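Bradyzoite surface antigen BSR4 (PDB 2JKS) is a zinc-binding surface antigen of the bradyzoite stage of Toxoplasma gondii, with two SRS domains of the SAG1-related superfamily. Local coordinates at residues A[8-12]-A[13-17]; A[46-49]-A[50-54]; A[229-232]-A[233-237]. All coordinates share one frame; numbering follows the deposited sequence.

Contact 1. Residues A[8-12]-A[13-17]; sequences TVAGS and DAKCD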
ATOM      1  N   THR A   8       9.001 -25.056   0.876  1.00 32.38           N
ATOM      2  CA  THR A   8       9.050 -24.801   2.309  1.00 33.03           C
ATOM      3  C   THR A   8       8.939 -23.282   2.587  1.00 31.20           C
ATOM      4  O   THR A   8       9.550 -22.490   1.893  1.00 33.09           O
ATOM      5  CB  THR A   8      10.337 -25.362   2.980  1.00 32.81           C
ATOM      6  OG1 THR A   8      10.489 -26.744   2.641  1.00 37.31           O
ATOM      7  CG2 THR A   8      10.183 -25.262   4.501  1.00 33.95           C
ATOM      8  N   VAL A   9       8.138 -22.908   3.569  1.00 30.23           N
ATOM      9  CA  VAL A   9       7.986 -21.521   4.046  1.00 29.03           C
ATOM     10  C   VAL A   9       8.093 -21.443   5.581  1.00 29.91           C
ATOM     11  O   VAL A   9       7.436 -22.183   6.287  1.00 27.89           O
ATOM     12  CB  VAL A   9       6.615 -20.880   3.591  1.00 29.35           C
ATOM     13  CG1 VAL A   9       6.645 -19.343   3.832  1.00 28.88           C
ATOM     14  CG2 VAL A   9       6.335 -21.166   2.104  1.00 28.96           C
ATOM     15  N   ALA A  10       8.953 -20.539   6.086  1.00 29.99           N
ATOM     16  CA  ALA A  10       9.049 -20.232   7.517  1.00 30.13           C
ATOM     17  C   ALA A  10       9.275 -18.740   7.570  1.00 29.82           C
ATOM     18  O   ALA A  10      10.228 -18.261   6.967  1.00 30.25           O
ATOM     19  CB  ALA A  10      10.236 -20.948   8.151  1.00 30.61           C
ATOM     20  N   GLY A  11       8.371 -18.033   8.247  1.00 30.63           N
ATOM     21  CA  GLY A  11       8.340 -16.560   8.284  1.00 31.32           C
ATOM     22  C   GLY A  11       8.251 -15.985   6.869  1.00 30.84           C
ATOM     23  O   GLY A  11       7.344 -16.331   6.119  1.00 30.40           O
ATOM     24  N   SER A  12       9.208 -15.141   6.469  1.00 30.49           N
ATOM     25  CA  SER A  12       9.148 -14.675   5.094  1.00 30.68           C
ATOM     26  C   SER A  12      10.251 -15.256   4.214  1.00 29.49           C
ATOM     27  O   SER A  12      10.734 -14.598   3.296  1.00 28.26           O
ATOM     28  CB  SER A  12       9.019 -13.124   5.043  1.00 31.84           C
ATOM     29  OG  SER A  12       9.904 -12.551   5.988  1.00 36.19           O
ATOM     30  N   ASP A  13      10.665 -16.504   4.504  1.00 29.59           N
ATOM     31  CA  ASP A  13      11.658 -17.153   3.684  1.00 29.22           C
ATOM     32  C   ASP A  13      10.999 -18.392   3.066  1.00 29.45           C
ATOM     33  O   ASP A  13      10.417 -19.200   3.819  1.00 28.18           O
ATOM     34  CB  ASP A  13      12.892 -17.501   4.516  1.00 29.72           C
ATOM     35  CG  ASP A  13      13.515 -16.284   5.168  1.00 33.57           C
ATOM     36  OD1 ASP A  13      13.760 -15.264   4.453  1.00 33.65           O
ATOM     37  OD2 ASP A  13      13.713 -16.329   6.403  1.00 35.26           O
ATOM     38  N   ALA A  14      11.074 -18.507   1.731  1.00 27.93           N
ATOM     39  CA  ALA A  14      10.565 -19.654   0.977  1.00 27.78           C
ATOM     40  C   ALA A  14      11.633 -20.362   0.172  1.00 29.21           C
ATOM     41  O   ALA A  14      12.525 -19.742  -0.418  1.00 29.31           O
ATOM     42  CB  ALA A  14       9.440 -19.212   0.011  1.00 28.79           C
ATOM     43  N   LYS A  15      11.517 -21.673   0.115  1.00 30.00           N
ATOM     44  CA  LYS A  15      12.538 -22.495  -0.529  1.00 32.77           C
ATOM     45  C   LYS A  15      11.796 -23.516  -1.438  1.00 33.89           C
ATOM     46  O   LYS A  15      10.982 -24.243  -0.930  1.00 32.45           O
ATOM     47  CB  LYS A  15      13.345 -23.249   0.565  1.00 33.39           C
ATOM     48  CG  LYS A  15      14.279 -22.434   1.515  1.00 38.65           C
ATOM     49  CD  LYS A  15      13.499 -21.580   2.604  1.00 43.96           C
ATOM     50  CE  LYS A  15      12.980 -22.431   3.777  1.00 45.98           C
ATOM     51  NZ  LYS A  15      12.076 -21.615   4.624  1.00 40.46           N
ATOM     52  N   CYS A  16      12.096 -23.565  -2.743  1.00 35.43           N
ATOM     53  CA  CYS A  16      11.586 -24.631  -3.634  1.00 38.00           C
ATOM     54  C   CYS A  16      12.709 -25.596  -4.039  1.00 37.24           C
ATOM     55  O   CYS A  16      13.778 -25.159  -4.497  1.00 36.95           O
ATOM     56  CB  CYS A  16      11.017 -24.057  -4.940  1.00 38.17           C
ATOM     57  SG  CYS A  16       9.652 -22.865  -4.834  1.00 46.30           S
ATOM     58  N   ASP A  17      12.433 -26.885  -3.898  1.00 38.57           N
ATOM     59  CA  ASP A  17      13.392 -27.983  -4.073  1.00 39.15           C
ATOM     60  C   ASP A  17      12.830 -28.939  -5.147  1.00 38.25           C
ATOM     61  O   ASP A  17      11.703 -29.364  -5.058  1.00 38.84           O
ATOM     62  CB  ASP A  17      13.548 -28.749  -2.743  1.00 39.35           C
ATOM     63  CG  ASP A  17      14.472 -28.054  -1.747  1.00 44.96           C
ATOM     64  OD1 ASP A  17      15.627 -27.681  -2.102  1.00 47.65           O
ATOM     65  OD2 ASP A  17      14.046 -27.887  -0.584  1.00 49.87           O
TER
HETATM   66  O   HOH W   1      11.587 -26.933  -0.118  1.00 37.67           O
HETATM   67  O   HOH W   2      13.189 -18.349   7.943  1.00 51.01           O
HETATM   68  O   HOH W   3      11.623 -14.616   7.923  1.00 42.55           O
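Thr-8 and Lys-15 face each other as a hydrogen-bonded antiparallel pair, Thr-8 N giving to Lys-15 O at 2.8 Å while Lys-15 N gives back to Thr-8 O. Two pairs on, Ala-10 and Asp-13 repeat the exchange, so four backbone bonds join the strands between Thr-8 and Lys-15. The Lys-15 side chain folds back over this backbone: bends at chi2 (73°) and chi3 (77°) carry it past Thr-8, whose CB and CG2 each lie 4.0 Å from Lys-15 CE, and bring NZ to Asp-13 O at 3.0 Å. That carbonyl takes two donors, Ala-10 N nearly in line with the C=O and the ammonium well above its plane. Beyond the bend, the Ala-10 methyl is 4.0 Å from Lys-15 NZ. On the other face Val-9 and Ala-14 meet more thinly, CG2 to CB at 4.2 Å, and Ala-14 goes on to touch Phe-44.

Round the Lys-15 packing, at the two ends of the hairpin on the same face, the contact passes to water. One water ties Thr-8 OG1 to Lys-15 O and Asp-17 OD2; another spans Ala-10 O and Asp-13 OD2, the latter at 2.6 Å; a third accepts from Ser-12 N and gives to the same carboxylate oxygen. Asp-13 OD1 is held instead by Thr-43 OG1, and Ser-12 OG by the Thr-41 carbonyl, both on strand 41-47. Gly-11, with its positive phi of 57°, and Ser-12 form the corners of a type II' turn, the tight two-residue connection of a classic beta hairpin, here at the margin of a five-strand sheet of the first SRS domain.

Contact 2. Residues A[46-49]-A[50-54]; sequences CSAT and QALSI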
ATOM      1  N   CYS A  46      15.661 -21.439  -5.003  1.00 32.46           N
ATOM      2  CA  CYS A  46      15.286 -22.585  -5.840  1.00 32.89           C
ATOM      3  C   CYS A  46      16.475 -23.455  -6.147  1.00 34.31           C
ATOM      4  O   CYS A  46      17.469 -22.970  -6.690  1.00 33.19           O
ATOM      5  CB  CYS A  46      14.638 -22.122  -7.130  1.00 32.41           C
ATOM      6  SG  CYS A  46      13.161 -21.166  -6.768  1.00 34.06           S
ATOM      7  N   SER A  47      16.374 -24.732  -5.786  1.00 35.82           N
ATOM      8  CA  SER A  47      17.490 -25.637  -5.976  1.00 39.04           C
ATOM      9  C   SER A  47      17.019 -26.939  -6.588  1.00 40.51           C
ATOM     10  O   SER A  47      15.861 -27.329  -6.438  1.00 39.21           O
ATOM     11  CB  SER A  47      18.258 -25.849  -4.668  1.00 40.05           C
ATOM     12  OG  SER A  47      17.482 -26.540  -3.721  1.00 43.42           O
ATOM     13  N   ALA A  48      17.912 -27.588  -7.321  1.00 42.50           N
ATOM     14  CA  ALA A  48      17.553 -28.783  -8.027  1.00 44.93           C
ATOM     15  C   ALA A  48      18.761 -29.693  -8.093  1.00 47.59           C
ATOM     16  O   ALA A  48      19.898 -29.265  -7.866  1.00 46.18           O
ATOM     17  CB  ALA A  48      17.068 -28.442  -9.418  1.00 44.63           C
ATOM     18  N   THR A  49      18.482 -30.960  -8.379  1.00 51.21           N
ATOM     19  CA  THR A  49      19.514 -31.981  -8.591  1.00 54.69           C
ATOM     20  C   THR A  49      20.189 -31.707  -9.941  1.00 56.75           C
ATOM     21  O   THR A  49      19.601 -31.051 -10.804  1.00 57.29           O
ATOM     22  CB  THR A  49      18.884 -33.375  -8.607  1.00 54.22           C
ATOM     23  OG1 THR A  49      17.988 -33.468  -9.722  1.00 55.59           O
ATOM     24  CG2 THR A  49      18.116 -33.631  -7.313  1.00 54.52           C
ATOM     25  N   GLN A  50      21.400 -32.235 -10.127  1.00 59.11           N
ATOM     26  CA  GLN A  50      22.277 -31.849 -11.251  1.00 60.74           C
ATOM     27  C   GLN A  50      21.707 -31.899 -12.690  1.00 60.28           C
ATOM     28  O   GLN A  50      22.136 -31.116 -13.527  1.00 60.94           O
ATOM     29  CB  GLN A  50      23.609 -32.618 -11.188  1.00 61.12           C
ATOM     30  CG  GLN A  50      24.472 -32.326  -9.935  1.00 62.47           C
ATOM     31  CD  GLN A  50      25.475 -33.453  -9.614  1.00 63.26           C
ATOM     32  OE1 GLN A  50      26.275 -33.341  -8.668  1.00 66.41           O
ATOM     33  NE2 GLN A  50      25.439 -34.542 -10.406  1.00 65.75           N
ATOM     34  N   ALA A  51      20.756 -32.793 -12.980  1.00 59.74           N
ATOM     35  CA  ALA A  51      20.211 -32.924 -14.356  1.00 58.82           C
ATOM     36  C   ALA A  51      19.092 -31.931 -14.760  1.00 58.36           C
ATOM     37  O   ALA A  51      18.680 -31.886 -15.934  1.00 58.13           O
ATOM     38  CB  ALA A  51      19.765 -34.379 -14.633  1.00 59.19           C
ATOM     39  N   LEU A  52      18.616 -31.128 -13.799  1.00 57.05           N
ATOM     40  CA  LEU A  52      17.481 -30.231 -14.041  1.00 55.07           C
ATOM     41  C   LEU A  52      17.924 -28.786 -14.251  1.00 53.89           C
ATOM     42  O   LEU A  52      18.755 -28.287 -13.492  1.00 54.38           O
ATOM     43  CB  LEU A  52      16.489 -30.304 -12.877  1.00 54.65           C
ATOM     44  CG  LEU A  52      15.829 -31.662 -12.641  1.00 54.41           C
ATOM     45  CD1 LEU A  52      15.110 -31.683 -11.296  1.00 52.72           C
ATOM     46  CD2 LEU A  52      14.879 -31.994 -13.798  1.00 53.59           C
ATOM     47  N   SER A  53      17.383 -28.128 -15.274  1.00 51.48           N
ATOM     48  CA  SER A  53      17.552 -26.688 -15.391  1.00 49.55           C
ATOM     49  C   SER A  53      16.359 -25.969 -14.741  1.00 48.48           C
ATOM     50  O   SER A  53      15.199 -26.358 -14.944  1.00 47.55           O
ATOM     51  CB  SER A  53      17.746 -26.253 -16.839  1.00 49.66           C
ATOM     52  OG  SER A  53      16.703 -26.729 -17.658  1.00 50.69           O
ATOM     53  N   ILE A  54      16.664 -24.944 -13.948  1.00 46.77           N
ATOM     54  CA  ILE A  54      15.628 -24.153 -13.259  1.00 46.00           C
ATOM     55  C   ILE A  54      15.512 -22.828 -13.988  1.00 44.60           C
ATOM     56  O   ILE A  54      16.520 -22.247 -14.411  1.00 44.26           O
ATOM     57  CB  ILE A  54      15.989 -23.921 -11.773  1.00 46.63           C
ATOM     58  CG1 ILE A  54      16.314 -25.246 -11.081  1.00 47.98           C
ATOM     59  CG2 ILE A  54      14.867 -23.152 -11.011  1.00 47.73           C
ATOM     60  CD1 ILE A  54      16.599 -25.077  -9.597  1.00 49.57           C
TER
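Ala-48 and Ile-54 make the tight apolar touch of this connection: the Ala-48 methyl presses on Ile-54 CD1 at 3.4 Å, closer than usual for two carbons, with CG1 just behind. The two ends of Ile-54 have different partners. Its CG2, anti to the backbone N (chi1 -52° places CG1 beside that N), meets Cys-46 CB at 4.0 Å. Ile-54 CD1 reaches across to the Ala-48 methyl and also lies 3.6 Å from Ser-47 C. Leu-52 CB also touches the Ala-48 methyl, 4.0 Å away.

Mixed polar and apolar packing is seen at Thr-49, which runs alongside Leu-52 with both side chains pointing the same way; Thr-49 OG1 rests 3.7 Å from Leu-52 CD1. The one hydrogen bond between the two segments joins backbones, Leu-52 N to Thr-49 O at 3.2 Å, nearly straight at 169°. It closes a type I turn with Gln-50 and Ala-51 at the corners.

The connection carries the chain from strand 41-47 to strand 53-67, which belong to different sheets of the domain. Cys-46 is disulfide-bonded to Cys-138 of strand 132-141, and Leu-52 also touches Phe-18 and Ser-142.

Contact 3. Residues A[229-232]-A[233-237]; sequences STTR and FVEIF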
ATOM      1  N   SER A 229     -21.663  13.616   8.202  1.00 32.55           N
ATOM      2  CA  SER A 229     -22.730  14.623   8.116  1.00 33.75           C
ATOM      3  C   SER A 229     -22.084  15.941   7.936  1.00 32.77           C
ATOM      4  O   SER A 229     -21.399  16.379   8.840  1.00 32.59           O
ATOM      5  CB  SER A 229     -23.557  14.713   9.408  1.00 34.30           C
ATOM      6  OG  SER A 229     -24.230  13.516   9.613  1.00 40.03           O
ATOM      7  N   THR A 230     -22.313  16.594   6.793  1.00 31.71           N
ATOM      8  CA  THR A 230     -21.603  17.828   6.473  1.00 31.48           C
ATOM      9  C   THR A 230     -22.122  19.027   7.259  1.00 31.94           C
ATOM     10  O   THR A 230     -23.338  19.139   7.570  1.00 30.93           O
ATOM     11  CB  THR A 230     -21.577  18.142   4.956  1.00 31.79           C
ATOM     12  OG1 THR A 230     -22.920  18.209   4.470  1.00 32.30           O
ATOM     13  CG2 THR A 230     -20.787  17.053   4.175  1.00 31.79           C
ATOM     14  N   THR A 231     -21.193  19.894   7.638  1.00 30.73           N
ATOM     15  CA  THR A 231     -21.527  21.139   8.323  1.00 32.42           C
ATOM     16  C   THR A 231     -20.535  22.157   7.866  1.00 30.14           C
ATOM     17  O   THR A 231     -19.398  21.802   7.524  1.00 29.23           O
ATOM     18  CB  THR A 231     -21.504  20.982   9.869  1.00 33.01           C
ATOM     19  OG1 THR A 231     -22.476  20.023  10.211  1.00 41.85           O
ATOM     20  CG2 THR A 231     -21.900  22.238  10.548  1.00 34.55           C
ATOM     21  N   ARG A 232     -20.957  23.413   7.796  1.00 28.93           N
ATOM     22  CA  ARG A 232     -20.114  24.461   7.288  1.00 30.79           C
ATOM     23  C   ARG A 232     -18.988  24.854   8.297  1.00 28.68           C
ATOM     24  O   ARG A 232     -19.230  24.911   9.503  1.00 29.02           O
ATOM     25  CB  ARG A 232     -20.954  25.670   6.804  1.00 30.71           C
ATOM     26  CG  ARG A 232     -21.959  25.295   5.643  1.00 35.43           C
ATOM     27  CD  ARG A 232     -22.781  26.534   5.272  1.00 38.66           C
ATOM     28  NE  ARG A 232     -21.967  27.573   4.622  1.00 48.21           N
ATOM     29  CZ  ARG A 232     -22.148  28.896   4.758  1.00 49.83           C
ATOM     30  NH1 ARG A 232     -23.093  29.366   5.570  1.00 50.12           N
ATOM     31  NH2 ARG A 232     -21.344  29.748   4.118  1.00 46.91           N
ATOM     32  N   PHE A 233     -17.757  25.004   7.780  1.00 26.90           N
ATOM     33  CA  PHE A 233     -16.619  25.450   8.575  1.00 27.67           C
ATOM     34  C   PHE A 233     -16.854  26.788   9.284  1.00 27.82           C
ATOM     35  O   PHE A 233     -16.400  26.941  10.405  1.00 28.42           O
ATOM     36  CB  PHE A 233     -15.349  25.574   7.749  1.00 26.28           C
ATOM     37  CG  PHE A 233     -14.538  24.306   7.678  1.00 29.48           C
ATOM     38  CD1 PHE A 233     -13.889  23.796   8.821  1.00 25.47           C
ATOM     39  CD2 PHE A 233     -14.429  23.606   6.470  1.00 26.47           C
ATOM     40  CE1 PHE A 233     -13.138  22.607   8.744  1.00 26.99           C
ATOM     41  CE2 PHE A 233     -13.683  22.418   6.378  1.00 22.93           C
ATOM     42  CZ  PHE A 233     -13.021  21.916   7.501  1.00 23.56           C
ATOM     43  N   VAL A 234     -17.538  27.741   8.641  1.00 29.49           N
ATOM     44  CA  VAL A 234     -17.878  29.034   9.311  1.00 31.52           C
ATOM     45  C   VAL A 234     -18.575  28.846  10.647  1.00 32.08           C
ATOM     46  O   VAL A 234     -18.501  29.741  11.489  1.00 32.35           O
ATOM     47  CB  VAL A 234     -18.809  30.016   8.522  1.00 32.84           C
ATOM     48  CG1 VAL A 234     -18.058  30.780   7.445  1.00 36.69           C
ATOM     49  CG2 VAL A 234     -20.142  29.337   8.039  1.00 32.11           C
ATOM     50  N   GLU A 235     -19.272  27.731  10.842  1.00 32.27           N
ATOM     51  CA  GLU A 235     -20.017  27.511  12.092  1.00 34.43           C
ATOM     52  C   GLU A 235     -19.111  27.332  13.309  1.00 34.62           C
ATOM     53  O   GLU A 235     -19.566  27.531  14.451  1.00 35.22           O
ATOM     54  CB  GLU A 235     -21.001  26.333  11.999  1.00 35.33           C
ATOM     55  CG  GLU A 235     -22.298  26.625  11.243  1.00 42.69           C
ATOM     56  CD  GLU A 235     -23.066  27.782  11.878  1.00 50.97           C
ATOM     57  OE1 GLU A 235     -23.452  27.656  13.083  1.00 54.33           O
ATOM     58  OE2 GLU A 235     -23.252  28.817  11.187  1.00 53.59           O
ATOM     59  N   ILE A 236     -17.855  26.948  13.071  1.00 32.19           N
ATOM     60  CA  ILE A 236     -16.857  26.747  14.129  1.00 31.80           C
ATOM     61  C   ILE A 236     -15.703  27.755  14.050  1.00 31.25           C
ATOM     62  O   ILE A 236     -15.072  28.054  15.064  1.00 32.29           O
ATOM     63  CB  ILE A 236     -16.364  25.276  14.225  1.00 30.67           C
ATOM     64  CG1 ILE A 236     -15.591  24.816  12.961  1.00 28.45           C
ATOM     65  CG2 ILE A 236     -17.543  24.363  14.560  1.00 34.44           C
ATOM     66  CD1 ILE A 236     -15.012  23.452  13.077  1.00 30.24           C
ATOM     67  N   PHE A 237     -15.439  28.259  12.848  1.00 31.21           N
ATOM     68  CA  PHE A 237     -14.444  29.304  12.598  1.00 32.26           C
ATOM     69  C   PHE A 237     -15.177  30.488  11.957  1.00 32.47           C
ATOM     70  O   PHE A 237     -15.234  30.619  10.714  1.00 32.36           O
ATOM     71  CB  PHE A 237     -13.288  28.829  11.672  1.00 31.40           C
ATOM     72  CG  PHE A 237     -12.677  27.502  12.063  1.00 31.49           C
ATOM     73  CD1 PHE A 237     -12.452  27.172  13.421  1.00 32.54           C
ATOM     74  CD2 PHE A 237     -12.298  26.597  11.083  1.00 28.08           C
ATOM     75  CE1 PHE A 237     -11.883  25.949  13.789  1.00 31.63           C
ATOM     76  CE2 PHE A 237     -11.724  25.371  11.439  1.00 23.35           C
ATOM     77  CZ  PHE A 237     -11.526  25.061  12.792  1.00 30.54           C
TER
HETATM   78  O   HOH W   4     -23.802  28.566   7.797  1.00 45.96           O
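Arg-232 lies beside Val-234, both side chains heading the same way, and its course can be traced outward from the backbone. CB sits 4.0 Å from Val-234 CG2. CG continues anti to the carbonyl carbon (chi1 -60°), and after an extended chi2 the chain bends at chi3, 69°, which swings the guanidinium back over the valine. There Arg-232 CZ is 3.9 Å from Val-234 CG2, NH1 3.8 Å and NH2 4.1 Å, so this methyl covers the centre of one face of the flat group. NH1 also has a weak bond to a water, which in turn makes a long, weak one to Glu-235 OE2; the two charged groups themselves do not touch, Arg-232 NH1 and Glu-235 OE2 being 5.6 Å apart.

At its root the arginine ends strand 230-232, the partner of strand 216-218 in a two-strand antiparallel sheet of the second SRS domain, and the chain turns at once into the 3-10 segment 233-235. Its carbonyl starts that turn: Glu-235 N gives to Arg-232 O at 3.1 Å, from well above the carbonyl plane, and Glu-235 CB approaches this oxygen to 3.4 Å. Phe-233 turns its ring inward among Tyr-217, Phe-240, Trp-245 and Phe-271. The Arg-232 side chain also touches Glu-216 of strand 216-218, a zinc ligand seen for this protein, although that ion is not bound to this chain here. Separately, the Arg-232 side chain is about 6 Å from a bound zinc ion.

How the contacts relate
Along the chain the three contacts come in series, 8-12/13-17, then 46-49/50-54, then 229-232/233-237. Contacts 1 and 2 have centres about 17 Å apart and touch, because strands 13-17 and 41-47 are neighbours in one five-strand sheet: Cys-16 O lies 2.9 Å from Ser-47 N, a probable hydrogen bond. Contacts 1 and 2 each hold one cysteine of a separate disulfide, Cys-16 to Cys-155 and Cys-46 to Cys-138, both reaching the six-strand sheet, so the two sheets of the first SRS domain are linked covalently. Contact 3 belongs to the second SRS domain, its centre about 54 Å from that of contact 1 and about 67 Å from that of contact 2, across the chain's centre.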